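Local structure of Ras-associated and pleckstrin homology domains-containing protein 1 (Homo sapiens, 4GN1) at residues 203-208 against 218-223. The protein mediates localized membrane signals, is implicated in regulating lamellipodial dynamics, negatively regulates cell adhesion, and targets EVL and VASP to the leading edge. Numbering follows the deposited sequence.
Sequences LVLKHP and KYLCCD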
loop_
_atom_site.group_PDB
_atom_site.type_symbol
_atom_site.label_atom_id
_atom_site.label_comp_id
_atom_site.label_asym_id
_atom_site.label_seq_id
_atom_site.Cartn_x
_atom_site.Cartn_y
_atom_site.Cartn_z
ATOM N N LEU A 203 -1.043 -5.967 -7.339
ATOM C CA LEU A 203 -1.634 -4.932 -6.473
ATOM C C LEU A 203 -3.143 -4.728 -6.757
ATOM O O LEU A 203 -3.610 -4.972 -7.873
ATOM C CB LEU A 203 -0.873 -3.621 -6.604
ATOM C CG LEU A 203 -0.905 -2.909 -7.962
ATOM C CD1 LEU A 203 -0.685 -1.415 -7.737
ATOM C CD2 LEU A 203 0.140 -3.450 -8.915
ATOM N N VAL A 204 -3.889 -4.290 -5.743
ATOM C CA VAL A 204 -5.334 -4.179 -5.823
ATOM C C VAL A 204 -5.691 -2.816 -5.280
ATOM O O VAL A 204 -5.160 -2.391 -4.248
ATOM C CB VAL A 204 -6.078 -5.263 -4.987
ATOM C CG1 VAL A 204 -7.593 -5.132 -5.116
ATOM C CG2 VAL A 204 -5.678 -6.673 -5.389
ATOM N N LEU A 205 -6.571 -2.124 -6.005
ATOM C CA LEU A 205 -7.110 -0.826 -5.583
ATOM C C LEU A 205 -8.619 -0.954 -5.388
ATOM O O LEU A 205 -9.328 -1.451 -6.264
ATOM C CB LEU A 205 -6.779 0.246 -6.608
ATOM C CG LEU A 205 -5.317 0.341 -7.018
ATOM C CD1 LEU A 205 -5.252 0.718 -8.474
ATOM C CD2 LEU A 205 -4.594 1.387 -6.203
ATOM N N LYS A 206 -9.083 -0.585 -4.200
ATOM C CA LYS A 206 -10.519 -0.543 -3.896
ATOM C C LYS A 206 -10.820 0.452 -2.794
ATOM O O LYS A 206 -9.964 0.757 -1.966
ATOM C CB LYS A 206 -11.078 -1.918 -3.492
ATOM C CG LYS A 206 -10.531 -2.467 -2.180
ATOM C CD LYS A 206 -11.510 -3.453 -1.546
ATOM C CE LYS A 206 -11.215 -3.618 -0.057
ATOM N NZ LYS A 206 -11.596 -2.380 0.672
ATOM N N HIS A 207 -12.053 0.948 -2.817
ATOM C CA HIS A 207 -12.631 1.718 -1.735
ATOM C C HIS A 207 -12.544 0.946 -0.434
ATOM O O HIS A 207 -12.798 -0.260 -0.408
ATOM C CB HIS A 207 -14.086 2.052 -2.067
ATOM C CG HIS A 207 -14.698 3.083 -1.153
ATOM N ND1 HIS A 207 -14.991 2.826 0.141
ATOM C CD2 HIS A 207 -15.065 4.402 -1.385
ATOM C CE1 HIS A 207 -15.505 3.929 0.710
ATOM N NE2 HIS A 207 -15.556 4.889 -0.229
ATOM N N PRO A 208 -12.185 1.636 0.664
ATOM C CA PRO A 208 -12.137 0.998 1.976
ATOM C C PRO A 208 -13.423 0.241 2.334
ATOM O O PRO A 208 -13.347 -0.782 3.001
ATOM C CB PRO A 208 -11.927 2.185 2.948
ATOM C CG PRO A 208 -11.268 3.235 2.134
ATOM C CD PRO A 208 -11.785 3.062 0.719
ATOM N N LYS A 218 -10.145 -2.930 -8.703
ATOM C CA LYS A 218 -9.199 -2.983 -9.811
ATOM C C LYS A 218 -8.023 -3.894 -9.471
ATOM O O LYS A 218 -7.411 -3.759 -8.402
ATOM C CB LYS A 218 -8.685 -1.583 -10.113
ATOM C CG LYS A 218 -9.767 -0.608 -10.525
ATOM C CD LYS A 218 -10.375 -1.039 -11.842
ATOM C CE LYS A 218 -11.363 -0.026 -12.387
ATOM N NZ LYS A 218 -12.248 -0.695 -13.374
ATOM N N TYR A 219 -7.711 -4.815 -10.385
ATOM C CA TYR A 219 -6.615 -5.766 -10.187
ATOM C C TYR A 219 -5.487 -5.568 -11.178
ATOM O O TYR A 219 -5.712 -5.584 -12.382
ATOM C CB TYR A 219 -7.124 -7.185 -10.322
ATOM C CG TYR A 219 -8.205 -7.553 -9.350
ATOM C CD1 TYR A 219 -7.906 -8.280 -8.231
ATOM C CD2 TYR A 219 -9.535 -7.194 -9.575
ATOM C CE1 TYR A 219 -8.888 -8.652 -7.342
ATOM C CE2 TYR A 219 -10.537 -7.555 -8.689
ATOM C CZ TYR A 219 -10.200 -8.282 -7.569
ATOM O OH TYR A 219 -11.142 -8.661 -6.656
ATOM N N LEU A 220 -4.273 -5.399 -10.670
ATOM C CA LEU A 220 -3.112 -5.161 -11.520
ATOM C C LEU A 220 -2.016 -6.195 -11.255
ATOM O O LEU A 220 -1.798 -6.598 -10.105
ATOM C CB LEU A 220 -2.571 -3.753 -11.299
ATOM C CG LEU A 220 -3.512 -2.618 -11.673
ATOM C CD1 LEU A 220 -3.009 -1.259 -11.185
ATOM C CD2 LEU A 220 -3.739 -2.611 -13.173
ATOM N N CYS A 221 -1.337 -6.621 -12.314
ATOM C CA CYS A 221 -0.256 -7.602 -12.208
ATOM C C CYS A 221 1.016 -7.053 -12.840
ATOM O O CYS A 221 0.989 -6.519 -13.954
ATOM C CB CYS A 221 -0.644 -8.922 -12.877
ATOM S SG CYS A 221 0.607 -10.211 -12.723
ATOM N N CYS A 222 2.129 -7.198 -12.131
ATOM C CA CYS A 222 3.376 -6.624 -12.575
ATOM C C CYS A 222 4.303 -7.718 -13.065
ATOM O O CYS A 222 4.144 -8.886 -12.679
ATOM C CB CYS A 222 4.023 -5.858 -11.437
ATOM S SG CYS A 222 2.972 -4.556 -10.774
ATOM N N ASP A 223 5.277 -7.325 -13.892
ATOM C CA ASP A 223 6.249 -8.261 -14.474
ATOM C C ASP A 223 7.119 -8.952 -13.429
ATOM O O ASP A 223 7.465 -10.124 -13.594
ATOM C CB ASP A 223 7.164 -7.564 -15.506
ATOM C CG ASP A 223 6.540 -7.483 -16.897
ATOM O OD1 ASP A 223 6.943 -6.582 -17.677
ATOM O OD2 ASP A 223 5.649 -8.309 -17.215
#
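K218 O takes one hydrogen bond and one weaker CA-H...O contact from the facing strand. L205 N gives K218 O a hydrogen bond of 3.0 Å, in the carbonyl plane. V204 CA lies 3.3 Å from K218 O and adds the CA-H...O contact. The segments carry the two strands of the last antiparallel hairpin of the PH domain, ahead of its C-terminal helix 225-240. K218 N returns a nearly straight bond to L205 O (N-H...O 175°), so L205 and K218 are a hydrogen-bonded pair. L203 and L220 form the second such pair. L220 N meets L203 O at 2.9 Å, almost head-on to the carbonyl. The return bond from L203 N to L220 O is more bent, at 141°. V204 and Y219 between them are a non-hydrogen-bonded pair.

L203, L205 and L220 share one face of the hairpin. On this face L203 and L205 pack on I235 of helix 225-240, and L220 touches L140 of strand 135-141. The side chains of L205 and L220 cross at a slant, with L205 CD1 4.0 Å from L220 CD1. V204 and Y219 lie side by side on the other face, with V204 CG2 4.0 Å from Y219 CD1. The Y219 ring also makes a cation-pi contact with K141 and meets the ring of Y195.

L203 CG sits between its own backbone N and carbonyl carbon (chi1 65°). This rotation carries CD2 toward segment 218-223. L203 CD2 rests 3.6 Å from L220 CB and equally close to C222 SG.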